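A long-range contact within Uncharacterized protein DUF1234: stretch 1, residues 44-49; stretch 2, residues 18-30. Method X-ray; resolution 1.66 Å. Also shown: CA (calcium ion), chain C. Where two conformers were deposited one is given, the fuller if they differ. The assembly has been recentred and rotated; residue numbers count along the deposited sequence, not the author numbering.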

# COMPACT_ATOMS: atom_id res chain seq x y z
N HIS A 44 -13.73 -8.45 -4.41
CA HIS A 44 -14.29 -7.11 -4.61
C HIS A 44 -13.21 -6.03 -4.47
O HIS A 44 -13.43 -4.90 -4.86
CB HIS A 44 -15.44 -6.85 -3.64
CG HIS A 44 -15.13 -7.25 -2.22
ND1 HIS A 44 -14.93 -8.57 -1.85
CD2 HIS A 44 -14.96 -6.52 -1.10
CE1 HIS A 44 -14.66 -8.63 -0.56
NE2 HIS A 44 -14.68 -7.40 -0.08
N TRP A 45 -12.04 -6.35 -3.89
CA TRP A 45 -10.97 -5.35 -3.85
C TRP A 45 -10.49 -5.02 -5.24
O TRP A 45 -10.54 -5.86 -6.10
CB TRP A 45 -9.81 -5.82 -3.01
CG TRP A 45 -10.14 -5.91 -1.53
CD1 TRP A 45 -11.38 -5.83 -0.95
CD2 TRP A 45 -9.22 -6.16 -0.47
NE1 TRP A 45 -11.27 -5.99 0.42
CE2 TRP A 45 -9.96 -6.21 0.74
CE3 TRP A 45 -7.84 -6.33 -0.42
CZ2 TRP A 45 -9.37 -6.42 1.98
CZ3 TRP A 45 -7.25 -6.53 0.82
CH2 TRP A 45 -8.02 -6.59 2.00
N GLN A 46 -10.04 -3.79 -5.43
CA GLN A 46 -9.60 -3.34 -6.74
C GLN A 46 -8.09 -3.37 -6.86
O GLN A 46 -7.39 -3.49 -5.87
CB GLN A 46 -10.12 -1.94 -7.00
CG GLN A 46 -11.66 -1.82 -7.10
CD GLN A 46 -12.26 -2.79 -8.11
OE1 GLN A 46 -12.01 -2.69 -9.31
NE2 GLN A 46 -13.05 -3.73 -7.62
N ARG A 47 -7.61 -3.27 -8.09
CA ARG A 47 -6.18 -3.39 -8.37
C ARG A 47 -5.84 -2.64 -9.64
O ARG A 47 -6.59 -2.68 -10.63
CB ARG A 47 -5.81 -4.87 -8.46
CG ARG A 47 -4.36 -5.12 -8.77
CD ARG A 47 -4.07 -6.58 -8.62
NE ARG A 47 -2.75 -6.88 -9.15
CZ ARG A 47 -2.01 -7.91 -8.77
NH1 ARG A 47 -2.47 -8.80 -7.92
NH2 ARG A 47 -0.82 -8.08 -9.31
N ILE A 48 -4.72 -1.91 -9.62
CA ILE A 48 -4.40 -1.09 -10.79
C ILE A 48 -3.86 -2.01 -11.85
O ILE A 48 -3.29 -3.05 -11.54
CB ILE A 48 -3.39 0.08 -10.49
CG1 ILE A 48 -2.04 -0.46 -10.02
CG2 ILE A 48 -3.96 1.12 -9.48
CD1 ILE A 48 -0.89 0.48 -10.38
N ARG A 49 -4.04 -1.62 -13.10
CA ARG A 49 -3.50 -2.31 -14.25
C ARG A 49 -2.73 -1.34 -15.15
O ARG A 49 -3.10 -0.18 -15.27
CB ARG A 49 -4.64 -2.89 -15.07
CG ARG A 49 -5.62 -3.68 -14.30
CD ARG A 49 -5.05 -4.95 -13.70
NE ARG A 49 -6.06 -5.58 -12.87
CZ ARG A 49 -5.84 -6.60 -12.05
NH1 ARG A 49 -4.66 -7.17 -11.98
NH2 ARG A 49 -6.82 -7.09 -11.33
CA CA C . -8.59 -1.97 -11.84
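Stretch 2 (18-30) LTMVLVPGLRDSD

The most distinctive feature of this contact is the way Arg47 reaches beyond the short sheet it helps to form and ties down the loop that follows the neighbouring strand. Its side chain is fully extended, with chi1, chi2 and chi3 all t, and its NH2 donates to Asp28 OD1 at 2.8 Å, a hydrogen bond that is also a salt bridge, and to Ser29 O at 3.0 Å. Both acceptors lie at the edge of the guanidinium, near its plane, where its N-H groups point. A water adds a second link, accepting from Arg47 NE and donating to Asp28 OD1 and Ile48 O.

Residues 19-23 of stretch 2 form an extended strand that runs parallel to the two-residue strand 46-47. Gln46 pairs with Val21 (CA to CA 4.7 Å) and Arg47 with Leu22 (CA to CA 4.4 Å). The hydrogen bonds follow the parallel pattern: Gln46 N donates to Met20 O (2.8 Å), Leu22 N to Gln46 O (2.8 Å, nearly linear) and Ile48 N to Leu22 O (3.1 Å). Gln46 and Val21 share one face of the sheet; Arg47 and Leu22 occupy the other, with Arg47 CG 4.0 Å from Leu22 CB.

The CA-to-CB bond of selenomethionine Met20 points toward stretch 1, and its CG lies over the face of the Trp45 indole, 3.4 Å from Trp45 CE2, in a CH-pi contact. At the other end, Ile48 CG1 lies 3.7 Å from Pro24 CD, and Ile48 CD1 lies 3.9 Å from Val23 CG1. After Val23 the chain leaves the strand, and beyond Pro24 it enters a type II turn from Gly25 to Asp28, closed by Asp28 N to Gly25 O (3.1 Å), which brings Asp28 and Ser29 back to the arginine.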

# COMPACT_ATOMS: atom_id res chain seq x y z
N LEU A 18 -15.72 1.27 2.23
CA LEU A 18 -14.43 1.71 1.71
C LEU A 18 -13.97 0.73 0.65
O LEU A 18 -14.23 -0.45 0.76
CB LEU A 18 -13.36 1.72 2.80
CG LEU A 18 -13.62 2.66 3.97
CD1 LEU A 18 -12.57 2.50 5.06
CD2 LEU A 18 -13.68 4.12 3.46
N THR A 19 -13.25 1.23 -0.34
CA THR A 19 -12.74 0.38 -1.39
C THR A 19 -11.23 0.27 -1.26
O THR A 19 -10.54 1.30 -1.20
CB THR A 19 -13.10 1.00 -2.76
OG1 THR A 19 -14.52 0.95 -2.93
CG2 THR A 19 -12.44 0.26 -3.91
N MSE A 20 -10.73 -0.95 -1.22
CA MSE A 20 -9.29 -1.16 -1.21
C MSE A 20 -8.79 -1.15 -2.64
O MSE A 20 -9.34 -1.84 -3.49
CB MSE A 20 -8.94 -2.52 -0.65
CG MSE A 20 -9.50 -2.82 0.70
SE MSE A 20 -9.17 -1.54 2.07
CE MSE A 20 -9.62 -2.63 3.61
N VAL A 21 -7.72 -0.40 -2.88
CA VAL A 21 -7.03 -0.41 -4.17
C VAL A 21 -5.58 -0.92 -4.01
O VAL A 21 -4.77 -0.26 -3.39
CB VAL A 21 -7.07 0.98 -4.84
CG1 VAL A 21 -6.40 0.90 -6.19
CG2 VAL A 21 -8.53 1.45 -5.01
N LEU A 22 -5.29 -2.08 -4.61
CA LEU A 22 -3.96 -2.65 -4.61
C LEU A 22 -3.06 -2.00 -5.66
O LEU A 22 -3.42 -1.96 -6.83
CB LEU A 22 -4.00 -4.17 -4.86
CG LEU A 22 -4.80 -4.93 -3.82
CD1 LEU A 22 -5.19 -6.29 -4.44
CD2 LEU A 22 -3.98 -5.09 -2.51
N VAL A 23 -1.94 -1.44 -5.21
CA VAL A 23 -0.92 -0.82 -6.08
C VAL A 23 0.42 -1.58 -6.04
O VAL A 23 1.24 -1.35 -5.17
CB VAL A 23 -0.66 0.65 -5.71
CG1 VAL A 23 0.18 1.33 -6.77
CG2 VAL A 23 -2.03 1.42 -5.51
N PRO A 24 0.65 -2.49 -7.00
CA PRO A 24 1.94 -3.19 -7.09
C PRO A 24 3.08 -2.30 -7.51
O PRO A 24 2.85 -1.21 -8.08
CB PRO A 24 1.68 -4.29 -8.13
CG PRO A 24 0.17 -4.44 -8.15
CD PRO A 24 -0.32 -3.02 -7.98
N GLY A 25 4.29 -2.78 -7.25
CA GLY A 25 5.49 -2.14 -7.77
C GLY A 25 5.99 -2.73 -9.08
O GLY A 25 5.24 -3.31 -9.85
N LEU A 26 7.30 -2.60 -9.31
CA LEU A 26 7.92 -3.04 -10.55
C LEU A 26 7.64 -4.51 -10.85
O LEU A 26 7.74 -5.37 -9.96
CB LEU A 26 9.43 -2.81 -10.48
CG LEU A 26 10.19 -2.65 -11.80
CD1 LEU A 26 9.97 -1.29 -12.43
CD2 LEU A 26 11.69 -2.87 -11.56
N ARG A 27 7.33 -4.79 -12.12
CA ARG A 27 7.07 -6.13 -12.66
C ARG A 27 5.71 -6.70 -12.26
O ARG A 27 5.42 -7.83 -12.61
CB ARG A 27 8.17 -7.16 -12.30
CG ARG A 27 9.58 -6.66 -12.55
CD ARG A 27 10.59 -7.80 -12.52
NE ARG A 27 11.93 -7.27 -12.75
CZ ARG A 27 12.71 -6.76 -11.80
NH1 ARG A 27 12.34 -6.75 -10.53
NH2 ARG A 27 13.90 -6.29 -12.12
N ASP A 28 4.92 -5.92 -11.53
CA ASP A 28 3.63 -6.37 -10.98
C ASP A 28 3.83 -7.33 -9.81
O ASP A 28 4.92 -7.81 -9.56
CB ASP A 28 2.77 -7.02 -12.06
CG ASP A 28 1.28 -6.84 -11.82
OD1 ASP A 28 0.86 -6.30 -10.77
OD2 ASP A 28 0.52 -7.23 -12.71
N SER A 29 2.76 -7.64 -9.11
CA SER A 29 2.82 -8.60 -8.04
C SER A 29 2.43 -9.96 -8.56
O SER A 29 1.33 -10.16 -9.06
CB SER A 29 1.90 -8.18 -6.92
OG SER A 29 2.42 -7.00 -6.33
N ASP A 30 3.34 -10.91 -8.41
CA ASP A 30 3.12 -12.24 -8.95
C ASP A 30 2.09 -13.04 -8.12
O ASP A 30 1.54 -12.56 -7.13
CB ASP A 30 4.46 -12.97 -9.10
CG ASP A 30 5.15 -13.25 -7.76
OD1 ASP A 30 4.48 -13.18 -6.72
OD2 ASP A 30 6.36 -13.55 -7.74
O HOH W 1 -2.13 -7.03 -13.77
O HOH W 2 -1.74 -5.20 -11.16
O HOH W 3 -9.71 -3.22 -10.16
O HOH W 4 -8.28 -1.40 -14.01
O HOH W 5 -10.77 -1.06 -12.43